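Histidine-containing Phosphotransfer Protein type 1, MtHPt1 (PDB 3US6) probably relays phosphoryl groups between cytokinin sensor histidine kinases and response regulators, through its helical phosphotransfer domain. Local coordinates at residues F62-Q67 and A111-L116. Residues are numbered along the deposited sequence; the frame is centred on the assembly and turned at random.
Sequences FAVDQQ and ACRRCL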
loop_
_atom_site.group_PDB
_atom_site.type_symbol
_atom_site.label_atom_id
_atom_site.label_comp_id
_atom_site.label_asym_id
_atom_site.label_seq_id
_atom_site.Cartn_x
_atom_site.Cartn_y
_atom_site.Cartn_z
ATOM N N PHE A 62 9.923 -11.153 -12.563
ATOM C CA PHE A 62 10.953 -11.681 -13.466
ATOM C C PHE A 62 11.995 -12.518 -12.712
ATOM O O PHE A 62 12.313 -13.628 -13.130
ATOM C CB PHE A 62 11.647 -10.545 -14.239
ATOM C CG PHE A 62 12.680 -11.067 -15.231
ATOM C CD1 PHE A 62 12.290 -11.585 -16.461
ATOM C CD2 PHE A 62 14.006 -11.116 -14.880
ATOM C CE1 PHE A 62 13.248 -12.082 -17.353
ATOM C CE2 PHE A 62 14.954 -11.616 -15.767
ATOM C CZ PHE A 62 14.556 -12.097 -16.987
ATOM N N ALA A 63 12.439 -12.019 -11.561
ATOM C CA ALA A 63 13.416 -12.680 -10.767
ATOM C C ALA A 63 12.932 -13.987 -10.165
ATOM O O ALA A 63 13.751 -14.936 -10.062
ATOM C CB ALA A 63 13.884 -11.739 -9.649
ATOM N N VAL A 64 11.701 -14.044 -9.657
ATOM C CA VAL A 64 11.262 -15.278 -8.991
ATOM C C VAL A 64 10.880 -16.342 -9.984
ATOM O O VAL A 64 10.900 -17.528 -9.644
ATOM C CB VAL A 64 10.137 -15.061 -7.953
ATOM C CG1 VAL A 64 10.566 -14.139 -6.897
ATOM C CG2 VAL A 64 8.867 -14.643 -8.584
ATOM N N ASP A 65 10.601 -15.960 -11.211
ATOM C CA ASP A 65 10.059 -16.905 -12.181
ATOM C C ASP A 65 11.155 -17.430 -13.077
ATOM O O ASP A 65 10.955 -17.709 -14.214
ATOM C CB ASP A 65 8.933 -16.291 -12.998
ATOM C CG ASP A 65 7.635 -16.180 -12.206
ATOM O OD1 ASP A 65 7.456 -16.920 -11.234
ATOM O OD2 ASP A 65 6.830 -15.322 -12.550
ATOM N N GLN A 66 12.353 -17.438 -12.554
ATOM C CA GLN A 66 13.496 -18.097 -13.146
ATOM C C GLN A 66 13.766 -19.490 -12.524
ATOM O O GLN A 66 13.400 -19.657 -11.406
ATOM C CB GLN A 66 14.724 -17.184 -13.017
ATOM C CG GLN A 66 14.559 -15.731 -13.523
ATOM C CD GLN A 66 14.148 -15.555 -15.004
ATOM O OE1 GLN A 66 14.905 -15.938 -15.889
ATOM N NE2 GLN A 66 12.983 -14.910 -15.267
ATOM N N GLN A 67 14.393 -20.433 -13.206
ATOM C CA GLN A 67 14.623 -21.808 -12.711
ATOM C C GLN A 67 15.365 -21.748 -11.401
ATOM O O GLN A 67 15.071 -22.492 -10.433
ATOM C CB GLN A 67 15.446 -22.599 -13.745
ATOM C CG GLN A 67 15.497 -24.110 -13.638
ATOM C CD GLN A 67 16.425 -24.704 -14.737
ATOM O OE1 GLN A 67 17.575 -24.251 -14.893
ATOM N NE2 GLN A 67 15.913 -25.689 -15.518
ATOM N N ALA A 111 7.366 -21.484 -2.749
ATOM C CA ALA A 111 6.754 -20.601 -1.785
ATOM C C ALA A 111 7.074 -19.126 -2.085
ATOM O O ALA A 111 6.258 -18.243 -1.891
ATOM C CB ALA A 111 7.271 -20.911 -0.374
ATOM N N CYS A 112 8.277 -18.844 -2.555
ATOM C CA CYS A 112 8.559 -17.487 -3.029
ATOM C C CYS A 112 7.639 -17.047 -4.150
ATOM O O CYS A 112 7.170 -15.904 -4.138
ATOM C CB CYS A 112 9.989 -17.332 -3.493
ATOM S SG CYS A 112 11.168 -17.279 -2.108
ATOM N N ARG A 113 7.363 -17.950 -5.104
ATOM C CA ARG A 113 6.497 -17.583 -6.202
ATOM C C ARG A 113 5.063 -17.281 -5.718
ATOM O O ARG A 113 4.443 -16.295 -6.100
ATOM C CB ARG A 113 6.507 -18.669 -7.259
ATOM C CG ARG A 113 7.826 -18.652 -7.986
ATOM C CD ARG A 113 7.922 -19.820 -8.953
ATOM N NE ARG A 113 9.217 -19.841 -9.606
ATOM C CZ ARG A 113 9.689 -20.856 -10.313
ATOM N NH1 ARG A 113 8.954 -21.930 -10.549
ATOM N NH2 ARG A 113 10.888 -20.813 -10.825
ATOM N N ARG A 114 4.561 -18.132 -4.856
ATOM C CA ARG A 114 3.225 -17.940 -4.340
ATOM C C ARG A 114 3.124 -16.698 -3.468
ATOM O O ARG A 114 2.173 -15.964 -3.509
ATOM C CB ARG A 114 2.825 -19.153 -3.547
ATOM C CG ARG A 114 2.444 -20.272 -4.438
ATOM C CD ARG A 114 1.780 -21.357 -3.643
ATOM N NE ARG A 114 2.614 -22.519 -3.605
ATOM C CZ ARG A 114 3.408 -22.849 -2.618
ATOM N NH1 ARG A 114 3.447 -22.125 -1.533
ATOM N NH2 ARG A 114 4.123 -23.934 -2.722
ATOM N N CYS A 115 4.154 -16.480 -2.690
ATOM C CA CYS A 115 4.138 -15.319 -1.847
ATOM C C CYS A 115 4.271 -14.050 -2.668
ATOM O O CYS A 115 3.636 -13.039 -2.333
ATOM C CB CYS A 115 5.271 -15.408 -0.900
ATOM S SG CYS A 115 5.177 -14.163 0.406
ATOM N N LEU A 116 5.057 -14.045 -3.752
ATOM C CA LEU A 116 5.029 -12.862 -4.609
ATOM C C LEU A 116 3.632 -12.649 -5.184
ATOM O O LEU A 116 3.165 -11.511 -5.304
ATOM C CB LEU A 116 6.083 -12.910 -5.747
ATOM C CG LEU A 116 6.128 -11.741 -6.775
ATOM C CD1 LEU A 116 6.360 -10.536 -6.077
ATOM C CD2 LEU A 116 7.270 -11.949 -7.723
#
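The guanidinium of Arg113 turns its edge to the backbone of 62-67, with the carbonyl oxygens of Val64 and Gln66 both lying in its plane. Within 62-67, Gln66 folds back over Phe62; in the conformer described, NE2 lies above the ring centre. Arg113 NE gives a nearly straight hydrogen bond to Val64 O (2.9 Å, 171° at the hydrogen); its NH2 makes a weak, bent one to Gln66 O (2.8 Å). Chi2 of Arg113 at 174° sets CD anti to CA, and the chain stays extended to NE, which reaches Val64 O at the C-terminal end of helix 41-64. Both acceptors belong to the last turn and the residues just after it, where Asp65 is the first to leave helical geometry, so the positive charge would suit that end of the helix dipole. Asp65 approaches obliquely: OD1 lies well out of the guanidinium plane, 3.8 Å from Arg113 NE, a long salt bridge of charge alone, and the carboxylate is turned 68° against the guanidinium. An alanine in place of Arg113 would probably leave Val64 O and Gln66 O without these donors and Asp65 without this nearby positive charge. The apolar part is small: Leu116 CD2 lies 3.2 Å from Val64 CG2, closer than usual van der Waals contact, so the exact spacing is doubtful. Leu116 also touches Leu57 and Leu60 of helix 41-64 and Phe100 of helix 91-106, while Cys112 meets Phe71 of helix 71-88; the contact thus joins helix 41-64 to helix 109-142 near one end of the HPt helix bundle.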